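Glycosyl hydrolase, family 38 (Enterococcus faecalis, PDB 5KBP) probably hydrolyses alpha-mannosidic linkages in carbohydrates, as a metal-binding alpha-mannosidase of glycoside hydrolase family 38. Local coordinates at residues Asn708-Gln713 / Glu737-Ala742; Trp293-Asn298 / Asp704-Pro709; Arg675-Thr680 / Thr745-Leu750; Glu685-Asp690 / Ala717-His722. All coordinates share one frame; numbering follows the deposited sequence.

Contact 1: Asn708-Gln713 / Glu737-Ala742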
loop_
_atom_site.group_PDB
_atom_site.type_symbol
_atom_site.label_atom_id
_atom_site.label_comp_id
_atom_site.label_asym_id
_atom_site.label_seq_id
_atom_site.Cartn_x
_atom_site.Cartn_y
_atom_site.Cartn_z
ATOM N N ASN A 708 -5.403 -38.168 -1.303
ATOM C CA ASN A 708 -4.376 -37.300 -1.869
ATOM C C ASN A 708 -3.024 -38.005 -1.821
ATOM O O ASN A 708 -2.628 -38.498 -0.759
ATOM C CB ASN A 708 -4.327 -35.982 -1.092
ATOM C CG ASN A 708 -3.535 -34.899 -1.804
ATOM O OD1 ASN A 708 -2.471 -35.151 -2.369
ATOM N ND2 ASN A 708 -4.052 -33.677 -1.768
ATOM N N PRO A 709 -2.292 -38.082 -2.938
ATOM C CA PRO A 709 -0.962 -38.714 -2.904
ATOM C C PRO A 709 0.061 -37.945 -2.084
ATOM O O PRO A 709 1.137 -38.490 -1.805
ATOM C CB PRO A 709 -0.561 -38.767 -4.384
ATOM C CG PRO A 709 -1.344 -37.661 -5.021
ATOM C CD PRO A 709 -2.655 -37.634 -4.293
ATOM N N THR A 710 -0.232 -36.707 -1.694
ATOM C CA THR A 710 0.638 -35.929 -0.830
ATOM C C THR A 710 -0.067 -35.656 0.492
ATOM O O THR A 710 -1.290 -35.772 0.606
ATOM C CB THR A 710 1.046 -34.599 -1.484
ATOM O OG1 THR A 710 -0.119 -33.793 -1.700
ATOM C CG2 THR A 710 1.742 -34.847 -2.814
ATOM N N ASN A 711 0.726 -35.290 1.496
ATOM C CA ASN A 711 0.221 -34.947 2.825
ATOM C C ASN A 711 0.895 -33.662 3.291
ATOM O O ASN A 711 1.754 -33.681 4.181
ATOM C CB ASN A 711 0.463 -36.091 3.812
ATOM C CG ASN A 711 -0.149 -35.829 5.173
ATOM O OD1 ASN A 711 -1.103 -35.059 5.300
ATOM N ND2 ASN A 711 0.395 -36.468 6.200
ATOM N N PRO A 712 0.528 -32.522 2.704
ATOM C CA PRO A 712 1.149 -31.255 3.115
ATOM C C PRO A 712 0.629 -30.807 4.473
ATOM O O PRO A 712 -0.581 -30.769 4.709
ATOM C CB PRO A 712 0.743 -30.283 2.001
ATOM C CG PRO A 712 -0.546 -30.831 1.492
ATOM C CD PRO A 712 -0.445 -32.331 1.614
ATOM N N GLN A 713 1.554 -30.465 5.365
ATOM C CA GLN A 713 1.229 -30.047 6.718
ATOM C C GLN A 713 1.758 -28.643 6.976
ATOM O O GLN A 713 2.692 -28.176 6.317
ATOM C CB GLN A 713 1.811 -31.020 7.751
ATOM C CG GLN A 713 1.199 -32.406 7.719
ATOM C CD GLN A 713 -0.224 -32.425 8.238
ATOM O OE1 GLN A 713 -0.634 -31.546 8.995
ATOM N NE2 GLN A 713 -0.986 -33.433 7.833
ATOM N N GLU A 737 5.245 -24.677 4.682
ATOM C CA GLU A 737 4.726 -25.932 4.154
ATOM C C GLU A 737 5.829 -26.980 4.158
ATOM O O GLU A 737 6.940 -26.721 3.682
ATOM C CB GLU A 737 4.175 -25.768 2.736
ATOM C CG GLU A 737 3.431 -27.002 2.240
ATOM C CD GLU A 737 3.125 -26.950 0.760
ATOM O OE1 GLU A 737 3.920 -27.494 -0.035
ATOM O OE2 GLU A 737 2.091 -26.360 0.388
ATOM N N TYR A 738 5.517 -28.162 4.688
ATOM C CA TYR A 738 6.453 -29.274 4.706
ATOM C C TYR A 738 5.690 -30.567 4.461
ATOM O O TYR A 738 4.456 -30.608 4.498
ATOM C CB TYR A 738 7.217 -29.353 6.035
ATOM C CG TYR A 738 6.408 -29.942 7.169
ATOM C CD1 TYR A 738 5.541 -29.152 7.908
ATOM C CD2 TYR A 738 6.512 -31.288 7.502
ATOM C CE1 TYR A 738 4.800 -29.681 8.946
ATOM C CE2 TYR A 738 5.771 -31.827 8.535
ATOM C CZ TYR A 738 4.917 -31.018 9.255
ATOM O OH TYR A 738 4.179 -31.550 10.286
ATOM N N GLU A 739 6.444 -31.635 4.216
ATOM C CA GLU A 739 5.877 -32.968 4.078
ATOM C C GLU A 739 6.929 -33.989 4.480
ATOM O O GLU A 739 8.084 -33.891 4.055
ATOM C CB GLU A 739 5.399 -33.231 2.646
ATOM C CG GLU A 739 4.875 -34.642 2.424
ATOM C CD GLU A 739 4.309 -34.848 1.033
ATOM O OE1 GLU A 739 3.447 -35.736 0.868
ATOM O OE2 GLU A 739 4.723 -34.121 0.106
ATOM N N VAL A 740 6.531 -34.953 5.300
ATOM C CA VAL A 740 7.401 -36.048 5.713
ATOM C C VAL A 740 7.115 -37.223 4.790
ATOM O O VAL A 740 6.040 -37.829 4.853
ATOM C CB VAL A 740 7.184 -36.420 7.185
ATOM C CG1 VAL A 740 8.172 -37.495 7.608
ATOM C CG2 VAL A 740 7.317 -35.188 8.065
ATOM N N LEU A 741 8.074 -37.546 3.928
ATOM C CA LEU A 741 7.869 -38.583 2.930
ATOM C C LEU A 741 7.912 -39.969 3.577
ATOM O O LEU A 741 8.255 -40.132 4.752
ATOM C CB LEU A 741 8.908 -38.466 1.816
ATOM C CG LEU A 741 8.523 -37.631 0.588
ATOM C CD1 LEU A 741 7.911 -36.290 0.976
ATOM C CD2 LEU A 741 9.731 -37.420 -0.310
ATOM N N ALA A 742 7.557 -40.980 2.778
ATOM C CA ALA A 742 7.383 -42.330 3.307
ATOM C C ALA A 742 8.687 -42.920 3.832
ATOM O O ALA A 742 8.664 -43.729 4.767
ATOM C CB ALA A 742 6.785 -43.241 2.235
#
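Gln-713 and Tyr-738 form an antiparallel hydrogen-bonded pair and carry the tight part of this contact. Gln-713 N donates to Tyr-738 O at 3.0 Å with an almost straight N-H...O angle of 178°, and Tyr-738 N returns a longer bond to Gln-713 O at 3.3 Å. The tyrosine CG sits between its own backbone N and carbonyl carbon (chi1 77°), and the ring packs beside the glutamine: Tyr-738 CZ is 3.5 Å from Gln-713 CB. Gln-713 then bends at chi2, and its NE2 turns back to Asn-711 OD1 at 3.0 Å.

Toward Pro-709 the backbones are no longer paired, and one long side chain makes the connection. Glu-739, extended beyond CG, crosses Thr-710 at about a right angle. Its OE1 accepts from Asn-711 N at 2.8 Å, the donor standing 57° out of the carboxylate plane, while its OE2 is salt-bridged to Arg-675. The loop shapes itself here by an Asx turn: Asn-708 OD1 takes both Thr-710 N and Thr-710 OG1 from the same face of its amide. Pro-709 is exposed and barely touches strand 737-740.

The pairing adds short strand 713-714 to strand 737-740, whose backbone also bonds to strand 745-753. Tyr-738 reaches the neighbouring antiparallel sheet, touching its strands 686-690 and 718-722, where its OH hydrogen-bonds to His-687.

Contact 2: Trp293-Asn298 / Asp704-Pro709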
loop_
_atom_site.group_PDB
_atom_site.type_symbol
_atom_site.label_atom_id
_atom_site.label_comp_id
_atom_site.label_asym_id
_atom_site.label_seq_id
_atom_site.Cartn_x
_atom_site.Cartn_y
_atom_site.Cartn_z
ATOM N N TRP A 293 -8.205 -33.971 -0.307
ATOM C CA TRP A 293 -8.147 -33.136 -1.499
ATOM C C TRP A 293 -8.462 -31.674 -1.227
ATOM O O TRP A 293 -8.024 -30.810 -1.995
ATOM C CB TRP A 293 -9.112 -33.660 -2.569
ATOM C CG TRP A 293 -8.713 -34.981 -3.138
ATOM C CD1 TRP A 293 -9.362 -36.171 -2.983
ATOM C CD2 TRP A 293 -7.570 -35.249 -3.959
ATOM N NE1 TRP A 293 -8.696 -37.164 -3.662
ATOM C CE2 TRP A 293 -7.591 -36.623 -4.268
ATOM C CE3 TRP A 293 -6.533 -34.459 -4.463
ATOM C CZ2 TRP A 293 -6.615 -37.224 -5.057
ATOM C CZ3 TRP A 293 -5.566 -35.057 -5.244
ATOM C CH2 TRP A 293 -5.614 -36.425 -5.536
ATOM N N TYR A 294 -9.208 -31.373 -0.169
ATOM C CA TYR A 294 -9.641 -30.009 0.107
ATOM C C TYR A 294 -9.295 -29.603 1.531
ATOM O O TYR A 294 -10.085 -28.957 2.225
ATOM C CB TYR A 294 -11.134 -29.851 -0.166
ATOM C CG TYR A 294 -11.495 -30.176 -1.595
ATOM C CD1 TYR A 294 -11.337 -29.233 -2.603
ATOM C CD2 TYR A 294 -11.974 -31.431 -1.942
ATOM C CE1 TYR A 294 -11.657 -29.530 -3.915
ATOM C CE2 TYR A 294 -12.295 -31.737 -3.250
ATOM C CZ TYR A 294 -12.135 -30.783 -4.233
ATOM O OH TYR A 294 -12.455 -31.081 -5.537
ATOM N N THR A 295 -8.097 -29.979 1.987
ATOM C CA THR A 295 -7.574 -29.445 3.240
ATOM C C THR A 295 -7.211 -27.972 3.099
ATOM O O THR A 295 -7.283 -27.216 4.075
ATOM C CB THR A 295 -6.351 -30.254 3.683
ATOM O OG1 THR A 295 -6.706 -31.638 3.799
ATOM C CG2 THR A 295 -5.825 -29.765 5.026
ATOM N N LEU A 296 -6.841 -27.550 1.887
ATOM C CA LEU A 296 -6.316 -26.217 1.598
ATOM C C LEU A 296 -5.012 -25.950 2.340
ATOM O O LEU A 296 -4.656 -24.793 2.584
ATOM C CB LEU A 296 -7.348 -25.124 1.906
ATOM C CG LEU A 296 -8.734 -25.360 1.301
ATOM C CD1 LEU A 296 -9.660 -24.189 1.587
ATOM C CD2 LEU A 296 -8.635 -25.620 -0.196
ATOM N N ALA A 297 -4.285 -27.012 2.697
ATOM C CA ALA A 297 -3.028 -26.844 3.417
ATOM C C ALA A 297 -1.946 -26.238 2.534
ATOM O O ALA A 297 -1.002 -25.627 3.049
ATOM C CB ALA A 297 -2.553 -28.185 3.974
ATOM N N ASN A 298 -2.061 -26.389 1.212
ATOM C CA ASN A 298 -1.077 -25.823 0.296
ATOM C C ASN A 298 -1.117 -24.301 0.241
ATOM O O ASN A 298 -0.305 -23.705 -0.474
ATOM C CB ASN A 298 -1.271 -26.402 -1.107
ATOM C CG ASN A 298 -0.933 -27.876 -1.173
ATOM O OD1 ASN A 298 -1.747 -28.694 -1.597
ATOM N ND2 ASN A 298 0.273 -28.224 -0.740
ATOM N N ASP A 704 -7.388 -43.864 6.226
ATOM C CA ASP A 704 -7.966 -44.733 5.206
ATOM C C ASP A 704 -8.791 -43.951 4.191
ATOM O O ASP A 704 -8.731 -44.234 2.990
ATOM C CB ASP A 704 -8.820 -45.816 5.866
ATOM C CG ASP A 704 -8.071 -46.568 6.949
ATOM O OD1 ASP A 704 -7.328 -45.920 7.715
ATOM O OD2 ASP A 704 -8.222 -47.805 7.031
ATOM N N THR A 705 -9.569 -42.968 4.653
ATOM C CA THR A 705 -10.378 -42.160 3.744
ATOM C C THR A 705 -9.523 -41.285 2.837
ATOM O O THR A 705 -10.010 -40.813 1.804
ATOM C CB THR A 705 -11.344 -41.280 4.540
ATOM O OG1 THR A 705 -11.808 -41.995 5.691
ATOM C CG2 THR A 705 -12.540 -40.883 3.685
ATOM N N TRP A 706 -8.259 -41.076 3.194
ATOM C CA TRP A 706 -7.401 -40.139 2.483
ATOM C C TRP A 706 -7.055 -40.663 1.093
ATOM O O TRP A 706 -6.701 -41.835 0.928
ATOM C CB TRP A 706 -6.135 -39.906 3.302
ATOM C CG TRP A 706 -5.250 -38.805 2.825
ATOM C CD1 TRP A 706 -4.378 -38.848 1.778
ATOM C CD2 TRP A 706 -5.119 -37.501 3.403
ATOM N NE1 TRP A 706 -3.723 -37.646 1.658
ATOM C CE2 TRP A 706 -4.161 -36.802 2.645
ATOM C CE3 TRP A 706 -5.727 -36.854 4.483
ATOM C CZ2 TRP A 706 -3.795 -35.489 2.931
ATOM C CZ3 TRP A 706 -5.362 -35.550 4.768
ATOM C CH2 TRP A 706 -4.406 -34.882 3.994
ATOM N N GLU A 707 -7.153 -39.786 0.092
ATOM C CA GLU A 707 -6.861 -40.142 -1.289
ATOM C C GLU A 707 -5.806 -39.258 -1.942
ATOM O O GLU A 707 -5.359 -39.579 -3.049
ATOM C CB GLU A 707 -8.143 -40.092 -2.136
ATOM C CG GLU A 707 -9.278 -40.949 -1.600
ATOM C CD GLU A 707 -10.588 -40.696 -2.318
ATOM O OE1 GLU A 707 -10.588 -39.931 -3.306
ATOM O OE2 GLU A 707 -11.619 -41.258 -1.894
ATOM N N ASN A 708 -5.403 -38.168 -1.303
ATOM C CA ASN A 708 -4.376 -37.300 -1.869
ATOM C C ASN A 708 -3.024 -38.005 -1.821
ATOM O O ASN A 708 -2.628 -38.498 -0.759
ATOM C CB ASN A 708 -4.327 -35.982 -1.092
ATOM C CG ASN A 708 -3.535 -34.899 -1.804
ATOM O OD1 ASN A 708 -2.471 -35.151 -2.369
ATOM N ND2 ASN A 708 -4.052 -33.677 -1.768
ATOM N N PRO A 709 -2.292 -38.082 -2.938
ATOM C CA PRO A 709 -0.962 -38.714 -2.904
ATOM C C PRO A 709 0.061 -37.945 -2.084
ATOM O O PRO A 709 1.137 -38.490 -1.805
ATOM C CB PRO A 709 -0.561 -38.767 -4.384
ATOM C CG PRO A 709 -1.344 -37.661 -5.021
ATOM C CD PRO A 709 -2.655 -37.634 -4.293
#
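Trp-706 NE1, in the indole that touches Thr-295 across the contact, is shared by two carbonyls of its own loop: Thr-710 O, and Asn-708 O through a weak bond of 2.8 Å, bent although the oxygen lies in the indole plane. The far end of this ring reaches the other segment, Trp-706 CH2 lying 4.0 Å from Thr-295 OG1. That hydroxyl is buried by the contact and has no hydrogen-bond partner in the model.

The other indole, Trp-293, buries the largest share of surface of any residue here. Its CG is anti to the carbonyl carbon (chi1 -68°), and although CB points away from segment 704-709, the ring comes back over it. Asn-708 CA stands over one face, 3.9 Å from the centroid of the six-membered ring and 11° off the normal, which makes a CH-pi contact. The Asn-708 amide continues beneath the same ring, its plane inclined by only 22°, and ND2 is 3.7 Å from Trp-293 CE3; that ND2 donates to Gly-292 O.

Two loops meet here, one leading into helix 304-332 of the region assigned to the mannosidase middle domain, the other from the C-terminal beta region between strands 695-699 and 713-714.

Around the Trp-293 ring, Pro-709 CD touches CH2 at 3.4 Å. Glu-707 CB lies 3.3 Å from NE1, and Glu-707 OE1 meets the same NE1 in the ring plane through a weak hydrogen bond of 3.4 Å. Arg-631 adds a cation-pi contact to Trp-293.

Contact 3: Arg675-Thr680 / Thr745-Leu750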
loop_
_atom_site.group_PDB
_atom_site.type_symbol
_atom_site.label_atom_id
_atom_site.label_comp_id
_atom_site.label_asym_id
_atom_site.label_seq_id
_atom_site.Cartn_x
_atom_site.Cartn_y
_atom_site.Cartn_z
ATOM N N ARG A 675 11.241 -27.551 -3.727
ATOM C CA ARG A 675 11.408 -27.967 -2.344
ATOM C C ARG A 675 12.854 -28.379 -2.105
ATOM O O ARG A 675 13.624 -28.607 -3.042
ATOM C CB ARG A 675 10.477 -29.137 -1.984
ATOM C CG ARG A 675 9.109 -29.084 -2.642
ATOM C CD ARG A 675 8.587 -30.488 -2.900
ATOM N NE ARG A 675 7.965 -31.084 -1.721
ATOM C CZ ARG A 675 7.681 -32.379 -1.606
ATOM N NH1 ARG A 675 7.978 -33.215 -2.592
ATOM N NH2 ARG A 675 7.109 -32.839 -0.502
ATOM N N VAL A 676 13.214 -28.471 -0.827
ATOM C CA VAL A 676 14.511 -28.973 -0.394
ATOM C C VAL A 676 14.275 -30.211 0.460
ATOM O O VAL A 676 13.352 -30.244 1.282
ATOM C CB VAL A 676 15.316 -27.900 0.374
ATOM C CG1 VAL A 676 14.525 -27.368 1.563
ATOM C CG2 VAL A 676 16.665 -28.450 0.815
ATOM N N LEU A 677 15.096 -31.237 0.251
ATOM C CA LEU A 677 14.883 -32.548 0.847
ATOM C C LEU A 677 15.928 -32.826 1.919
ATOM O O LEU A 677 17.095 -32.445 1.780
ATOM C CB LEU A 677 14.929 -33.645 -0.222
ATOM C CG LEU A 677 13.620 -34.040 -0.917
ATOM C CD1 LEU A 677 12.855 -32.826 -1.424
ATOM C CD2 LEU A 677 13.901 -35.009 -2.058
ATOM N N PHE A 678 15.500 -33.498 2.988
ATOM C CA PHE A 678 16.389 -33.896 4.079
ATOM C C PHE A 678 16.063 -35.323 4.488
ATOM O O PHE A 678 15.253 -35.557 5.395
ATOM C CB PHE A 678 16.265 -32.952 5.276
ATOM C CG PHE A 678 16.748 -31.560 5.007
ATOM C CD1 PHE A 678 18.099 -31.260 5.066
ATOM C CD2 PHE A 678 15.853 -30.548 4.707
ATOM C CE1 PHE A 678 18.550 -29.977 4.823
ATOM C CE2 PHE A 678 16.297 -29.262 4.464
ATOM C CZ PHE A 678 17.647 -28.978 4.521
ATOM N N PRO A 679 16.671 -36.312 3.834
ATOM C CA PRO A 679 16.448 -37.711 4.230
ATOM C C PRO A 679 16.992 -37.977 5.626
ATOM O O PRO A 679 18.197 -37.883 5.872
ATOM C CB PRO A 679 17.208 -38.505 3.160
ATOM C CG PRO A 679 17.328 -37.573 2.001
ATOM C CD PRO A 679 17.476 -36.210 2.605
ATOM N N THR A 680 16.087 -38.314 6.546
ATOM C CA THR A 680 16.482 -38.605 7.919
ATOM C C THR A 680 17.020 -40.020 8.087
ATOM O O THR A 680 17.793 -40.268 9.018
ATOM C CB THR A 680 15.300 -38.396 8.869
ATOM O OG1 THR A 680 14.254 -39.323 8.548
ATOM C CG2 THR A 680 14.766 -36.975 8.753
ATOM N N THR A 745 11.965 -38.846 4.681
ATOM C CA THR A 745 12.550 -37.625 4.143
ATOM C C THR A 745 11.691 -36.422 4.506
ATOM O O THR A 745 10.492 -36.393 4.212
ATOM C CB THR A 745 12.696 -37.731 2.628
ATOM O OG1 THR A 745 13.636 -38.765 2.310
ATOM C CG2 THR A 745 13.178 -36.407 2.047
ATOM N N ILE A 746 12.304 -35.434 5.150
ATOM C CA ILE A 746 11.639 -34.161 5.406
ATOM C C ILE A 746 11.811 -33.281 4.175
ATOM O O ILE A 746 12.938 -32.965 3.779
ATOM C CB ILE A 746 12.207 -33.475 6.656
ATOM C CG1 ILE A 746 12.107 -34.403 7.867
ATOM C CG2 ILE A 746 11.469 -32.176 6.921
ATOM C CD1 ILE A 746 12.679 -33.805 9.132
ATOM N N ALA A 747 10.698 -32.890 3.566
ATOM C CA ALA A 747 10.701 -32.035 2.385
ATOM C C ALA A 747 10.063 -30.705 2.759
ATOM O O ALA A 747 8.864 -30.645 3.052
ATOM C CB ALA A 747 9.958 -32.698 1.228
ATOM N N VAL A 748 10.863 -29.642 2.757
ATOM C CA VAL A 748 10.386 -28.295 3.043
ATOM C C VAL A 748 10.160 -27.577 1.722
ATOM O O VAL A 748 11.071 -27.489 0.889
ATOM C CB VAL A 748 11.379 -27.522 3.928
ATOM C CG1 VAL A 748 10.924 -26.080 4.096
ATOM C CG2 VAL A 748 11.528 -28.201 5.282
ATOM N N THR A 749 8.947 -27.067 1.526
ATOM C CA THR A 749 8.609 -26.352 0.302
ATOM C C THR A 749 9.184 -24.944 0.355
ATOM O O THR A 749 8.901 -24.186 1.290
ATOM C CB THR A 749 7.096 -26.302 0.107
ATOM O OG1 THR A 749 6.581 -27.635 0.024
ATOM C CG2 THR A 749 6.751 -25.545 -1.169
ATOM N N LEU A 750 9.982 -24.593 -0.650
ATOM C CA LEU A 750 10.584 -23.268 -0.709
ATOM C C LEU A 750 9.673 -22.256 -1.396
ATOM O O LEU A 750 9.467 -21.152 -0.882
ATOM C CB LEU A 750 11.934 -23.339 -1.430
ATOM C CG LEU A 750 12.985 -24.265 -0.813
ATOM C CD1 LEU A 750 14.269 -24.229 -1.626
ATOM C CD2 LEU A 750 13.249 -23.887 0.635
#
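An antiparallel ladder between strands 672-679 and 745-753, inside the large C-terminal beta region of this mannosidase, pairs Val-676 with Val-748 and Phe-678 with Ile-746. The short segments run 162° apart, with axes approaching to 4.3 Å. Val-676/Val-748 and Phe-678/Ile-746 are hydrogen-bonded pairs: Val-676 N reaches Val-748 O at 2.9 Å and Phe-678 N reaches Ile-746 O at 2.7 Å, each pair closed by the reciprocal bond. Arg-675/Thr-749 and Leu-677/Ala-747 are the non-hydrogen-bonded pairs between and beside them.

The side chains divide by face. On that of Val-676, Phe-678, Ile-746 and Val-748 the contact is apolar. Val-676 CG1, set between its backbone N and carbonyl carbon (chi1 56°), touches Val-748 CB at 3.9 Å and Leu-750 CD2 at 3.8 Å. This layer packs against strands 727-732 and 772-783, among them Ile-730 and Tyr-778, so the two sheets lie face to face as in a beta-sandwich.

On the other face Leu-677 CD1 meets Ala-747 CB at 3.9 Å, and Arg-675, bent at chi2 and chi3, lays its guanidinium across the same methyl. Ala-747 CB stands over one face of that flat group, offset toward its rim and 3.3 Å from NH2. Outside the ladder, Arg-675 NH1 is salt-bridged to Glu-563 and NH2 to Glu-739.

Arg-675 is buried, and two carboxylates meeting different nitrogens would be expected to balance its charge and limit rotation of the guanidinium, although the nearby Arg-673 probably offsets part of that stabilisation.

Contact 4: Glu685-Asp690 / Ala717-His722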
loop_
_atom_site.group_PDB
_atom_site.type_symbol
_atom_site.label_atom_id
_atom_site.label_comp_id
_atom_site.label_asym_id
_atom_site.label_seq_id
_atom_site.Cartn_x
_atom_site.Cartn_y
_atom_site.Cartn_z
ATOM N N GLU A 685 6.588 -43.881 13.102
ATOM C CA GLU A 685 5.136 -43.779 13.061
ATOM C C GLU A 685 4.667 -42.332 13.095
ATOM O O GLU A 685 3.645 -42.002 12.484
ATOM C CB GLU A 685 4.519 -44.555 14.226
ATOM N N THR A 686 5.396 -41.460 13.788
ATOM C CA THR A 686 4.977 -40.079 13.971
ATOM C C THR A 686 6.154 -39.142 13.747
ATOM O O THR A 686 7.317 -39.552 13.744
ATOM C CB THR A 686 4.399 -39.841 15.375
ATOM O OG1 THR A 686 5.343 -40.277 16.361
ATOM C CG2 THR A 686 3.086 -40.593 15.558
ATOM N N HIS A 687 5.827 -37.865 13.553
ATOM C CA HIS A 687 6.805 -36.789 13.510
ATOM C C HIS A 687 6.254 -35.615 14.307
ATOM O O HIS A 687 5.084 -35.597 14.697
ATOM C CB HIS A 687 7.132 -36.374 12.068
ATOM C CG HIS A 687 5.995 -35.706 11.357
ATOM N ND1 HIS A 687 5.052 -36.408 10.638
ATOM C CD2 HIS A 687 5.655 -34.400 11.250
ATOM C CE1 HIS A 687 4.177 -35.564 10.121
ATOM N NE2 HIS A 687 4.520 -34.339 10.478
ATOM N N GLU A 688 7.108 -34.626 14.553
ATOM C CA GLU A 688 6.731 -33.458 15.332
ATOM C C GLU A 688 6.960 -32.189 14.524
ATOM O O GLU A 688 7.840 -32.132 13.659
ATOM C CB GLU A 688 7.513 -33.390 16.649
ATOM C CG GLU A 688 7.191 -34.522 17.611
ATOM C CD GLU A 688 7.909 -34.380 18.936
ATOM O OE1 GLU A 688 8.675 -33.407 19.095
ATOM O OE2 GLU A 688 7.707 -35.240 19.819
ATOM N N ALA A 689 6.154 -31.170 14.815
ATOM C CA ALA A 689 6.240 -29.899 14.114
ATOM C C ALA A 689 5.838 -28.777 15.057
ATOM O O ALA A 689 5.000 -28.961 15.946
ATOM C CB ALA A 689 5.353 -29.881 12.864
ATOM N N ASP A 690 6.448 -27.613 14.853
ATOM C CA ASP A 690 6.114 -26.444 15.654
ATOM C C ASP A 690 4.761 -25.890 15.227
ATOM O O ASP A 690 4.541 -25.600 14.048
ATOM C CB ASP A 690 7.193 -25.374 15.508
ATOM C CG ASP A 690 7.031 -24.244 16.507
ATOM O OD1 ASP A 690 6.651 -24.522 17.661
ATOM O OD2 ASP A 690 7.284 -23.079 16.139
ATOM N N ALA A 717 8.069 -22.872 13.152
ATOM C CA ALA A 717 9.505 -22.630 13.190
ATOM C C ALA A 717 10.344 -23.844 12.817
ATOM O O ALA A 717 11.480 -23.671 12.366
ATOM C CB ALA A 717 9.923 -22.141 14.581
ATOM N N PHE A 718 9.828 -25.061 12.981
ATOM C CA PHE A 718 10.652 -26.243 12.756
ATOM C C PHE A 718 9.773 -27.466 12.527
ATOM O O PHE A 718 8.555 -27.433 12.713
ATOM C CB PHE A 718 11.605 -26.483 13.932
ATOM C CG PHE A 718 10.911 -26.614 15.259
ATOM C CD1 PHE A 718 10.379 -27.829 15.662
ATOM C CD2 PHE A 718 10.792 -25.524 16.107
ATOM C CE1 PHE A 718 9.737 -27.952 16.879
ATOM C CE2 PHE A 718 10.153 -25.643 17.327
ATOM C CZ PHE A 718 9.625 -26.859 17.712
ATOM N N VAL A 719 10.428 -28.553 12.122
ATOM C CA VAL A 719 9.829 -29.879 12.019
ATOM C C VAL A 719 10.908 -30.894 12.382
ATOM O O VAL A 719 12.081 -30.715 12.035
ATOM C CB VAL A 719 9.253 -30.141 10.611
ATOM C CG1 VAL A 719 10.312 -29.916 9.545
ATOM C CG2 VAL A 719 8.691 -31.548 10.515
ATOM N N ASN A 720 10.518 -31.952 13.094
ATOM C CA ASN A 720 11.474 -32.899 13.650
ATOM C C ASN A 720 11.059 -34.332 13.353
ATOM O O ASN A 720 9.868 -34.654 13.325
ATOM C CB ASN A 720 11.616 -32.703 15.166
ATOM C CG ASN A 720 12.505 -33.747 15.812
ATOM O OD1 ASN A 720 12.031 -34.790 16.261
ATOM N ND2 ASN A 720 13.803 -33.473 15.859
ATOM N N VAL A 721 12.057 -35.186 13.132
ATOM C CA VAL A 721 11.877 -36.625 12.981
ATOM C C VAL A 721 12.938 -37.310 13.829
ATOM O O VAL A 721 14.130 -37.017 13.689
ATOM C CB VAL A 721 11.989 -37.070 11.509
ATOM C CG1 VAL A 721 12.157 -38.578 11.419
ATOM C CG2 VAL A 721 10.768 -36.619 10.720
ATOM N N HIS A 722 12.511 -38.212 14.710
ATOM C CA HIS A 722 13.446 -38.843 15.629
ATOM C C HIS A 722 12.925 -40.208 16.050
ATOM O O HIS A 722 11.722 -40.476 16.022
ATOM C CB HIS A 722 13.688 -37.972 16.869
ATOM C CG HIS A 722 12.522 -37.914 17.806
ATOM N ND1 HIS A 722 11.513 -36.984 17.685
ATOM C CD2 HIS A 722 12.206 -38.673 18.882
ATOM C CE1 HIS A 722 10.625 -37.171 18.645
ATOM N NE2 HIS A 722 11.022 -38.191 19.386
#
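Asp-690 comes to Phe-718 and Ala-717 at one end of the pairing between strands 686-690 and 718-722, and each of its side-chain atoms has a neighbour there. CB stands over the centre of the Phe-718 ring, 3.5 Å from the centroid and 12° off its normal, a CH-pi contact. CG, anti to the backbone N (chi1 -170°), carries the carboxylate past the rim at CE2, its plane still nearly parallel to that of the ring; CG is 3.5 Å from Phe-718 CE2. OD1 lies 3.7 Å from the same CE2 and accepts from Tyr-797 OH. OD2 uses its anti lone pair to take Ala-717 N at 3.1 Å. Both oxygens of this buried group thus have a donor, and the bond from Ala-717 ties the residue just before strand 718-722 to the last residue of strand 686-690.

Backbone bonds continue the contact. Asp-690 N donates to Phe-718 O, and the hydrogen-bonded pair Glu-688/Asn-720 has its shorter bond from Asn-720 N to Glu-688 O at 2.7 Å. At the far end His-722 ND1 holds Asn-720 OD1 at 2.7 Å, and the edge of that imidazole faces the Glu-688 carboxylate, whose OE1 is hydrogen-bonded to Tyr-793 OH and whose OE2 is salt-bridged to Arg-789.

Helix 789-799 covers the side bearing Phe-718 and Asn-720, while Ala-689 and Val-719 face Tyr-738 on strand 737-740 of the facing sheet. Such layered antiparallel sheets are consistent with the galactose-mutarotase-like clan assigned to this C-terminal domain.

How the contacts relate
Following the chain, residues 293-298 open the longest loop, which contact 2 closes at 704-709, joining the region before helix 304-332 to the C-terminal beta region. Before it closes, 675-680 opens contact 3 and 685-690 opens contact 4, so contact 2 crosses both. Contact 1 begins where contact 2 ends, sharing Asn-708 and Pro-709. Contact 4 then closes at 717-722, crossing contact 1, which closes at 737-742. Contact 3 closes last, at 745-750, and encloses both. Contacts 1 and 3 lie on adjoining strands of one sheet and contact 4 on the sheet facing it; contacts 1 and 2 touch through Glu-737 and Asn-298.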